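Beta-mannosidase (PDB 4CVU) probably hydrolyses terminal, non-reducing beta-D-mannose residues in beta-D-mannosides, as a fungal beta-mannosidase of glycoside hydrolase family 2. Local coordinates at residues M418-S423 / L704-N709; G425-D430 / E446-D451; W431-A436 / A479-W484. All coordinates share one frame; numbering follows the deposited sequence.

The three contacts lie in the central mixed sheet, in the loops that follow its strands and in a helix packed on it. This is the (beta/alpha)8 barrel expected for the catalytic domain of this family. Interactions 1 and 2 have centres 12 Å apart. They are joined by a salt bridge from Arg420 NE to Glu446 OE2, 2.6 Å long. Interactions 2 and 3, with centres 13 Å apart, meet where Phe447 CE1 packs on Trp484 CE3 at 3.3 Å. They also share a cadmium ion, held by Asp430 of one and Asp434 of the other. Arg420 and Glu446 lie at or near the ends of their strands, the side on which barrel glycosidases of this family generally bind sugar.

Interaction 1 of 3, residues M418-S423 / L704-N709; sequences MLRVWS and LYWQLN
Trp706 points the edge of its six-membered ring at one face of Trp422. The pair is a T-shaped stack. The planes stand 71° apart, and CH2 of Trp706 comes to 3.3 Å from CD1 of Trp422. CZ3 of Trp706 is the second atom at that face. Trp422 has CG anti to its backbone N (chi1 173°), which starts its indole toward the 704-709 segment. Gln707 CB lies over one face of the Trp706 indole, toward the rim.

Strands 418-421 and 702-705 both run parallel to strand 380-389, which lies between them, as neighbouring strands do in a (beta/alpha)8 barrel. The peptide bond between Trp706 and Gln707 is cis, as in many glycosidases of this clan just after the last barrel strand. Replacing Trp422 by an alanine would probably leave the edge of Trp706 without the face it packs on and open a gap beside it.

Leu704 reaches between two side chains of the other strand. Its CD1 is 3.9 Å from Arg420 CB and 4.1 Å from Met418 SD. The polar end of Arg420 is engaged by salt bridges to Glu446 and Glu594, and only its NH1 comes near Trp706. Leu419, between Met418 and Arg420 in the strand, meets Leu708 instead, CD2 to CD2, at 4.0 Å. Both leucines also touch Val411 of helix 401-413.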
loop_
_atom_site.group_PDB
_atom_site.type_symbol
_atom_site.label_atom_id
_atom_site.label_comp_id
_atom_site.label_asym_id
_atom_site.label_seq_id
_atom_site.Cartn_x
_atom_site.Cartn_y
_atom_site.Cartn_z
ATOM N N MET A 418 19.929 -24.836 18.736
ATOM C CA MET A 418 18.652 -25.547 18.717
ATOM C C MET A 418 17.506 -24.624 18.306
ATOM O O MET A 418 17.515 -23.428 18.643
ATOM C CB MET A 418 18.346 -26.128 20.130
ATOM C CG MET A 418 17.113 -27.005 20.192
ATOM S SD MET A 418 16.856 -27.706 21.859
ATOM C CE MET A 418 17.848 -29.175 21.782
ATOM N N LEU A 419 16.572 -25.191 17.530
ATOM C CA LEU A 419 15.237 -24.675 17.349
ATOM C C LEU A 419 14.223 -25.691 17.838
ATOM O O LEU A 419 14.354 -26.913 17.594
ATOM C CB LEU A 419 14.931 -24.322 15.864
ATOM C CG LEU A 419 15.807 -23.279 15.203
ATOM C CD1 LEU A 419 15.595 -23.255 13.690
ATOM C CD2 LEU A 419 15.552 -21.909 15.769
ATOM N N ARG A 420 13.168 -25.203 18.487
ATOM C CA ARG A 420 12.001 -26.005 18.706
ATOM C C ARG A 420 11.033 -25.796 17.576
ATOM O O ARG A 420 10.540 -24.684 17.408
ATOM C CB ARG A 420 11.307 -25.639 20.012
ATOM C CG ARG A 420 9.899 -26.187 20.080
ATOM C CD ARG A 420 9.431 -26.215 21.518
ATOM N NE ARG A 420 8.037 -26.639 21.629
ATOM C CZ ARG A 420 7.023 -25.911 22.092
ATOM N NH1 ARG A 420 7.172 -24.657 22.493
ATOM N NH2 ARG A 420 5.825 -26.456 22.155
ATOM N N VAL A 421 10.760 -26.855 16.824
ATOM C CA VAL A 421 9.818 -26.819 15.726
ATOM C C VAL A 421 8.413 -27.008 16.319
ATOM O O VAL A 421 7.934 -28.119 16.519
ATOM C CB VAL A 421 10.130 -27.860 14.631
ATOM C CG1 VAL A 421 9.230 -27.653 13.422
ATOM C CG2 VAL A 421 11.563 -27.765 14.208
ATOM N N TRP A 422 7.780 -25.868 16.572
ATOM C CA TRP A 422 6.551 -25.726 17.306
ATOM C C TRP A 422 5.359 -26.414 16.647
ATOM O O TRP A 422 5.197 -26.342 15.439
ATOM C CB TRP A 422 6.271 -24.211 17.440
ATOM C CG TRP A 422 4.929 -23.888 18.052
ATOM C CD1 TRP A 422 4.640 -23.846 19.393
ATOM C CD2 TRP A 422 3.721 -23.578 17.368
ATOM N NE1 TRP A 422 3.322 -23.494 19.578
ATOM C CE2 TRP A 422 2.733 -23.341 18.349
ATOM C CE3 TRP A 422 3.358 -23.502 16.012
ATOM C CZ2 TRP A 422 1.405 -23.030 18.021
ATOM C CZ3 TRP A 422 2.056 -23.178 15.685
ATOM C CH2 TRP A 422 1.088 -22.956 16.682
ATOM N N SER A 423 4.518 -27.069 17.444
ATOM C CA SER A 423 3.238 -27.615 16.927
ATOM C C SER A 423 2.109 -26.660 17.313
ATOM O O SER A 423 2.077 -26.207 18.456
ATOM C CB SER A 423 2.980 -29.038 17.473
ATOM O OG SER A 423 2.983 -29.067 18.919
ATOM N N LEU A 704 15.113 -21.392 25.078
ATOM C CA LEU A 704 14.485 -21.227 23.740
ATOM C C LEU A 704 13.437 -20.142 23.815
ATOM O O LEU A 704 12.308 -20.365 24.264
ATOM C CB LEU A 704 13.849 -22.540 23.257
ATOM C CG LEU A 704 14.704 -23.805 23.278
ATOM C CD1 LEU A 704 13.909 -25.045 22.885
ATOM C CD2 LEU A 704 15.931 -23.683 22.408
ATOM N N TYR A 705 13.788 -18.945 23.399
ATOM C CA TYR A 705 12.826 -17.854 23.490
ATOM C C TYR A 705 11.642 -18.001 22.520
ATOM O O TYR A 705 11.723 -18.653 21.453
ATOM C CB TYR A 705 13.526 -16.495 23.400
ATOM C CG TYR A 705 14.087 -16.052 22.031
ATOM C CD1 TYR A 705 13.245 -15.648 21.010
ATOM C CD2 TYR A 705 15.464 -15.985 21.806
ATOM C CE1 TYR A 705 13.767 -15.191 19.787
ATOM C CE2 TYR A 705 15.984 -15.534 20.598
ATOM C CZ TYR A 705 15.136 -15.139 19.594
ATOM O OH TYR A 705 15.639 -14.686 18.378
ATOM N N TRP A 706 10.527 -17.403 22.925
ATOM C CA TRP A 706 9.323 -17.328 22.094
ATOM C C TRP A 706 9.294 -15.934 21.466
ATOM O O TRP A 706 9.148 -14.950 22.195
ATOM C CB TRP A 706 8.037 -17.591 22.933
ATOM C CG TRP A 706 6.908 -17.675 21.978
ATOM C CD1 TRP A 706 6.194 -16.646 21.493
ATOM C CD2 TRP A 706 6.496 -18.832 21.235
ATOM N NE1 TRP A 706 5.332 -17.061 20.531
ATOM C CE2 TRP A 706 5.491 -18.413 20.352
ATOM C CE3 TRP A 706 6.850 -20.178 21.267
ATOM C CZ2 TRP A 706 4.849 -19.271 19.511
ATOM C CZ3 TRP A 706 6.219 -21.050 20.409
ATOM C CH2 TRP A 706 5.222 -20.591 19.532
ATOM N N GLN A 707 9.420 -15.763 20.143
ATOM C CA GLN A 707 9.491 -16.776 19.116
ATOM C C GLN A 707 10.540 -16.279 18.129
ATOM O O GLN A 707 10.900 -15.093 18.146
ATOM C CB GLN A 707 8.147 -16.924 18.384
ATOM C CG GLN A 707 7.643 -15.644 17.742
ATOM C CD GLN A 707 6.166 -15.643 17.396
ATOM O OE1 GLN A 707 5.320 -15.533 18.273
ATOM N NE2 GLN A 707 5.848 -15.732 16.102
ATOM N N LEU A 708 11.079 -17.180 17.316
ATOM C CA LEU A 708 12.152 -16.784 16.438
ATOM C C LEU A 708 11.602 -15.807 15.442
ATOM O O LEU A 708 12.174 -14.735 15.233
ATOM C CB LEU A 708 12.751 -18.000 15.703
ATOM C CG LEU A 708 13.670 -17.677 14.485
ATOM C CD1 LEU A 708 14.984 -17.109 14.934
ATOM C CD2 LEU A 708 13.954 -18.922 13.715
ATOM N N ASN A 709 10.492 -16.196 14.805
ATOM C CA ASN A 709 10.154 -15.631 13.497
ATOM C C ASN A 709 8.671 -15.299 13.308
ATOM O O ASN A 709 7.831 -15.766 14.094
ATOM C CB ASN A 709 10.633 -16.581 12.399
ATOM C CG ASN A 709 9.887 -17.903 12.409
ATOM O OD1 ASN A 709 9.792 -18.560 13.444
ATOM N ND2 ASN A 709 9.351 -18.304 11.256
#

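Interaction 2 of 3, residues G425-D430 / E446-D451; sequences GTYLPD and EFQFSD. With CD (cadmium ion), chain S; CD (cadmium ion), chain R.
The Tyr427 ring carries the Gln448 side chain on one face. NE2 lies 3.7 Å above the ring plane, over its centre. CG of Gln448 sits over the same face and makes a CH-pi contact, 3.8 Å from the ring centroid. The amide plane stands nearly upright on the ring, at 86°. At the ring edge, in plane, is Phe447 CD1, which is 3.9 Å from Tyr427 CE1. Gln448 folds back at chi2 (-52°), and this turns CD toward the backbone of Thr426.

The two segments are loops that follow strands 418-421 and 442-446 of the (beta/alpha)8 barrel. Gln448 is the centre of an inverse gamma turn, closed by Phe449 N to Phe447 O. One water links the loops: it donates to Thr426 O and accepts from Gln448 NE2. The main polar partner of this amide is Ser424, through OE1; the nearby Gly425 O, 2.8 Å from Gln448 OE1, is not hydrogen-bonded to it.

Pro429 takes the N-cap position of helix 430-439. Asp430 then binds two cadmium ions. It holds one through both carboxylate oxygens, with Asp434, and the other through OD1, with His477.

Gln448 N donates to Tyr427 OH over 3.2 Å, at 163°. The same hydroxyl is hydrogen-bonded to Glu467 OE2. Its own proton therefore probably goes to that carboxylate, and the two bonds would fix the phenol end of the ring.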
loop_
_atom_site.group_PDB
_atom_site.type_symbol
_atom_site.label_atom_id
_atom_site.label_comp_id
_atom_site.label_asym_id
_atom_site.label_seq_id
_atom_site.Cartn_x
_atom_site.Cartn_y
_atom_site.Cartn_z
ATOM N N GLY A 425 2.023 -25.671 13.389
ATOM C CA GLY A 425 2.222 -25.645 11.944
ATOM C C GLY A 425 2.293 -27.085 11.446
ATOM O O GLY A 425 1.255 -27.777 11.372
ATOM N N THR A 426 3.483 -27.544 11.096
ATOM C CA THR A 426 3.558 -28.788 10.364
ATOM C C THR A 426 4.828 -29.600 10.509
ATOM O O THR A 426 5.816 -29.086 11.030
ATOM C CB THR A 426 3.362 -28.464 8.872
ATOM O OG1 THR A 426 2.944 -29.647 8.174
ATOM C CG2 THR A 426 4.600 -27.944 8.263
ATOM N N TYR A 427 4.813 -30.840 9.974
ATOM C CA TYR A 427 6.035 -31.643 9.809
ATOM C C TYR A 427 6.844 -31.056 8.674
ATOM O O TYR A 427 6.357 -30.958 7.559
ATOM C CB TYR A 427 5.751 -33.160 9.549
ATOM C CG TYR A 427 4.813 -33.771 10.553
ATOM C CD1 TYR A 427 5.271 -34.208 11.787
ATOM C CD2 TYR A 427 3.447 -33.837 10.299
ATOM C CE1 TYR A 427 4.400 -34.737 12.725
ATOM C CE2 TYR A 427 2.571 -34.375 11.220
ATOM C CZ TYR A 427 3.048 -34.795 12.441
ATOM O OH TYR A 427 2.144 -35.287 13.356
ATOM N N LEU A 428 8.091 -30.667 8.959
ATOM C CA LEU A 428 8.898 -30.002 7.959
ATOM C C LEU A 428 9.280 -30.938 6.842
ATOM O O LEU A 428 9.564 -32.137 7.048
ATOM C CB LEU A 428 10.177 -29.382 8.559
ATOM C CG LEU A 428 10.001 -28.347 9.678
ATOM C CD1 LEU A 428 11.356 -27.820 10.091
ATOM C CD2 LEU A 428 9.092 -27.191 9.268
ATOM N N PRO A 429 9.310 -30.404 5.630
ATOM C CA PRO A 429 9.791 -31.212 4.512
ATOM C C PRO A 429 11.264 -31.583 4.662
ATOM O O PRO A 429 12.008 -30.870 5.338
ATOM C CB PRO A 429 9.587 -30.275 3.304
ATOM C CG PRO A 429 8.549 -29.309 3.730
ATOM C CD PRO A 429 8.719 -29.129 5.209
ATOM N N ASP A 430 11.672 -32.699 4.046
ATOM C CA ASP A 430 13.043 -33.177 4.077
ATOM C C ASP A 430 14.077 -32.058 3.810
ATOM O O ASP A 430 15.101 -31.990 4.488
ATOM C CB ASP A 430 13.247 -34.360 3.063
ATOM C CG ASP A 430 14.737 -34.730 2.857
ATOM O OD1 ASP A 430 15.474 -35.139 3.817
ATOM O OD2 ASP A 430 15.207 -34.623 1.700
ATOM N N GLU A 446 7.919 -31.917 16.866
ATOM C CA GLU A 446 6.641 -32.171 17.535
ATOM C C GLU A 446 5.605 -32.717 16.569
ATOM O O GLU A 446 5.673 -32.480 15.363
ATOM C CB GLU A 446 6.138 -30.893 18.236
ATOM C CG GLU A 446 7.105 -30.423 19.329
ATOM C CD GLU A 446 6.571 -29.365 20.311
ATOM O OE1 GLU A 446 5.510 -28.755 20.125
ATOM O OE2 GLU A 446 7.270 -29.128 21.303
ATOM N N PHE A 447 4.653 -33.470 17.109
ATOM C CA PHE A 447 3.500 -33.928 16.348
ATOM C C PHE A 447 2.423 -32.831 16.294
ATOM O O PHE A 447 2.300 -32.036 17.229
ATOM C CB PHE A 447 2.918 -35.210 16.966
ATOM C CG PHE A 447 3.888 -36.380 17.038
ATOM C CD1 PHE A 447 4.922 -36.536 16.133
ATOM C CD2 PHE A 447 3.715 -37.356 18.015
ATOM C CE1 PHE A 447 5.772 -37.617 16.209
ATOM C CE2 PHE A 447 4.565 -38.450 18.095
ATOM C CZ PHE A 447 5.606 -38.575 17.190
ATOM N N GLN A 448 1.604 -32.794 15.226
ATOM C CA GLN A 448 0.736 -31.623 15.004
ATOM C C GLN A 448 -0.514 -31.572 15.885
ATOM O O GLN A 448 -1.629 -31.731 15.434
ATOM C CB GLN A 448 0.427 -31.469 13.503
ATOM C CG GLN A 448 1.673 -31.473 12.631
ATOM C CD GLN A 448 2.717 -30.476 13.084
ATOM O OE1 GLN A 448 2.395 -29.353 13.428
ATOM N NE2 GLN A 448 3.977 -30.870 13.058
ATOM N N PHE A 449 -0.315 -31.368 17.178
ATOM C CA PHE A 449 -1.412 -31.255 18.100
ATOM C C PHE A 449 -1.107 -30.112 19.093
ATOM O O PHE A 449 -0.022 -30.074 19.670
ATOM C CB PHE A 449 -1.599 -32.567 18.866
ATOM C CG PHE A 449 -1.884 -33.749 17.987
ATOM C CD1 PHE A 449 -3.200 -34.090 17.656
ATOM C CD2 PHE A 449 -0.843 -34.538 17.504
ATOM C CE1 PHE A 449 -3.457 -35.213 16.856
ATOM C CE2 PHE A 449 -1.093 -35.627 16.701
ATOM C CZ PHE A 449 -2.415 -35.965 16.372
ATOM N N SER A 450 -2.060 -29.191 19.291
ATOM C CA SER A 450 -1.700 -27.910 19.891
ATOM C C SER A 450 -2.829 -27.076 20.543
ATOM O O SER A 450 -3.777 -26.668 19.882
ATOM C CB SER A 450 -0.940 -27.092 18.818
ATOM O OG SER A 450 -0.486 -25.852 19.323
ATOM N N ASP A 451 -2.713 -26.873 21.857
ATOM C CA ASP A 451 -3.514 -25.923 22.589
ATOM C C ASP A 451 -5.026 -26.204 22.515
ATOM O O ASP A 451 -5.853 -25.295 22.506
ATOM C CB ASP A 451 -3.203 -24.513 22.078
ATOM C CG ASP A 451 -3.640 -23.431 23.048
ATOM O OD1 ASP A 451 -3.793 -23.710 24.270
ATOM O OD2 ASP A 451 -3.849 -22.281 22.578
HETATM CD CD CD S . 14.111 -37.425 3.889
HETATM CD CD CD R . 17.447 -34.886 1.971
HETATM O O HOH W 1 5.841 -28.513 13.652
HETATM O O HOH W 2 17.811 -34.697 -0.117
HETATM O O HOH W 3 18.532 -37.118 2.618
HETATM O O HOH W 4 14.542 -37.823 1.280
HETATM O O HOH W 5 12.567 -36.285 5.411
#

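Interaction 3 of 3, residues W431-A436 / A479-W484; sequences WIYDIA and ASLACW. With CD (cadmium ion), chain R.
Tyr433 lays the edge of its ring against Ser480, with Tyr433 CD2 3.3 Å from Ser480 OG. OG lies near the ring plane. It takes the crowded position between the backbone N and the carbonyl carbon (chi1 78°), on the side of the serine that meets the helix. The contact packs helix 430-439 of the (beta/alpha)8 barrel against the start of strand 481-485. This helix connects the parallel strands 418-421 and 442-446, a beta-alpha-beta crossover. Strand 481-485 is the next one round, paired with 442-446.

Farther out along the ring, Tyr433 CE2 is 4.1 Å from Leu481 CD1. The two side chains meet at a slant. The phenol oxygen is hydrogen-bonded to Ser445 OG of strand 442-446, so the ring is held at its tip as well as packed at its edge. One turn on, Ala436 points its CB at Ser480, 3.6 Å from the serine CB. The CA atoms of Ala436 and Ser480 are 5.7 Å apart. Asp437 OD1 bonds to the backbone N of Ser480.

Asp434 starts away from the strand and grips a cadmium ion with both carboxylate oxygens, OD1 at 2.6 Å and OD2 at 2.5 Å. Two waters and both carboxylate oxygens of Asp430 are its other ligands. Within the strand segment, Leu481 CD1 lies over one face of the Trp484 indole, 4.0 Å above the plane and toward the rim.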
loop_
_atom_site.group_PDB
_atom_site.type_symbol
_atom_site.label_atom_id
_atom_site.label_comp_id
_atom_site.label_asym_id
_atom_site.label_seq_id
_atom_site.Cartn_x
_atom_site.Cartn_y
_atom_site.Cartn_z
ATOM N N TRP A 431 13.822 -31.212 2.817
ATOM C CA TRP A 431 14.799 -30.215 2.443
ATOM C C TRP A 431 15.144 -29.207 3.552
ATOM O O TRP A 431 16.252 -28.691 3.565
ATOM C CB TRP A 431 14.439 -29.522 1.126
ATOM C CG TRP A 431 13.246 -28.624 1.156
ATOM C CD1 TRP A 431 11.951 -28.954 0.853
ATOM C CD2 TRP A 431 13.243 -27.227 1.442
ATOM N NE1 TRP A 431 11.144 -27.851 0.958
ATOM C CE2 TRP A 431 11.908 -26.776 1.318
ATOM C CE3 TRP A 431 14.238 -26.308 1.802
ATOM C CZ2 TRP A 431 11.545 -25.438 1.531
ATOM C CZ3 TRP A 431 13.875 -24.988 2.012
ATOM C CH2 TRP A 431 12.536 -24.565 1.872
ATOM N N ILE A 432 14.239 -28.984 4.503
ATOM C CA ILE A 432 14.493 -28.056 5.599
ATOM C C ILE A 432 15.339 -28.732 6.697
ATOM O O ILE A 432 16.247 -28.109 7.229
ATOM C CB ILE A 432 13.177 -27.476 6.185
ATOM C CG1 ILE A 432 12.481 -26.619 5.138
ATOM C CG2 ILE A 432 13.472 -26.640 7.430
ATOM C CD1 ILE A 432 11.160 -26.016 5.576
ATOM N N TYR A 433 15.016 -29.975 7.049
ATOM C CA TYR A 433 15.863 -30.774 7.940
ATOM C C TYR A 433 17.258 -30.925 7.326
ATOM O O TYR A 433 18.234 -30.949 8.039
ATOM C CB TYR A 433 15.272 -32.172 8.231
ATOM C CG TYR A 433 14.244 -32.213 9.366
ATOM C CD1 TYR A 433 12.889 -31.980 9.132
ATOM C CD2 TYR A 433 14.628 -32.511 10.671
ATOM C CE1 TYR A 433 11.947 -32.013 10.175
ATOM C CE2 TYR A 433 13.692 -32.572 11.705
ATOM C CZ TYR A 433 12.348 -32.323 11.452
ATOM O OH TYR A 433 11.396 -32.364 12.471
ATOM N N ASP A 434 17.359 -31.009 6.001
ATOM C CA ASP A 434 18.672 -31.054 5.358
ATOM C C ASP A 434 19.544 -29.867 5.702
ATOM O O ASP A 434 20.756 -30.020 5.919
ATOM C CB ASP A 434 18.534 -31.070 3.830
ATOM C CG ASP A 434 18.137 -32.412 3.298
ATOM O OD1 ASP A 434 18.126 -33.431 4.063
ATOM O OD2 ASP A 434 17.833 -32.427 2.085
ATOM N N ILE A 435 18.949 -28.692 5.723
ATOM C CA ILE A 435 19.657 -27.480 6.021
ATOM C C ILE A 435 20.133 -27.568 7.481
ATOM O O ILE A 435 21.286 -27.312 7.822
ATOM C CB ILE A 435 18.743 -26.268 5.789
ATOM C CG1 ILE A 435 18.603 -26.059 4.262
ATOM C CG2 ILE A 435 19.363 -25.017 6.402
ATOM C CD1 ILE A 435 17.446 -25.228 3.841
ATOM N N ALA A 436 19.238 -27.968 8.334
ATOM C CA ALA A 436 19.600 -28.118 9.765
ATOM C C ALA A 436 20.750 -29.109 9.924
ATOM O O ALA A 436 21.792 -28.782 10.482
ATOM C CB ALA A 436 18.366 -28.575 10.518
ATOM N N ALA A 479 20.195 -36.250 11.015
ATOM C CA ALA A 479 21.023 -36.045 12.227
ATOM C C ALA A 479 20.565 -34.871 13.101
ATOM O O ALA A 479 20.747 -34.893 14.325
ATOM C CB ALA A 479 22.475 -35.879 11.858
ATOM N N SER A 480 19.932 -33.870 12.478
ATOM C CA SER A 480 19.424 -32.697 13.225
ATOM C C SER A 480 18.232 -33.026 14.150
ATOM O O SER A 480 17.981 -32.312 15.113
ATOM C CB SER A 480 19.015 -31.625 12.233
ATOM O OG SER A 480 17.767 -31.971 11.693
ATOM N N LEU A 481 17.501 -34.094 13.862
ATOM C CA LEU A 481 16.304 -34.435 14.614
ATOM C C LEU A 481 16.723 -34.769 16.026
ATOM O O LEU A 481 17.587 -35.598 16.235
ATOM C CB LEU A 481 15.569 -35.620 13.975
ATOM C CG LEU A 481 14.367 -36.185 14.749
ATOM C CD1 LEU A 481 13.283 -35.128 14.916
ATOM C CD2 LEU A 481 13.792 -37.443 14.072
ATOM N N ALA A 482 16.114 -34.119 17.004
ATOM C CA ALA A 482 16.618 -34.206 18.367
ATOM C C ALA A 482 15.672 -34.859 19.369
ATOM O O ALA A 482 16.096 -35.293 20.453
ATOM C CB ALA A 482 17.003 -32.818 18.816
ATOM N N CYS A 483 14.403 -34.938 19.016
ATOM C CA CYS A 483 13.382 -35.519 19.879
ATOM C C CYS A 483 12.034 -35.376 19.176
ATOM O O CYS A 483 11.915 -34.634 18.187
ATOM C CB CYS A 483 13.305 -34.834 21.250
ATOM S SG CYS A 483 12.808 -33.073 21.203
ATOM N N TRP A 484 11.050 -36.132 19.660
ATOM C CA TRP A 484 9.669 -35.960 19.277
ATOM C C TRP A 484 8.871 -35.704 20.529
ATOM O O TRP A 484 9.005 -36.424 21.517
ATOM C CB TRP A 484 9.094 -37.211 18.603
ATOM C CG TRP A 484 9.481 -37.346 17.199
ATOM C CD1 TRP A 484 10.316 -38.274 16.683
ATOM C CD2 TRP A 484 9.045 -36.528 16.095
ATOM N NE1 TRP A 484 10.420 -38.107 15.322
ATOM C CE2 TRP A 484 9.666 -37.032 14.938
ATOM C CE3 TRP A 484 8.208 -35.397 15.981
ATOM C CZ2 TRP A 484 9.471 -36.473 13.674
ATOM C CZ3 TRP A 484 7.997 -34.854 14.721
ATOM C CH2 TRP A 484 8.641 -35.370 13.588
HETATM CD CD CD R . 17.447 -34.886 1.971
HETATM O O HOH W 2 17.811 -34.697 -0.117
HETATM O O HOH W 3 18.532 -37.118 2.618
#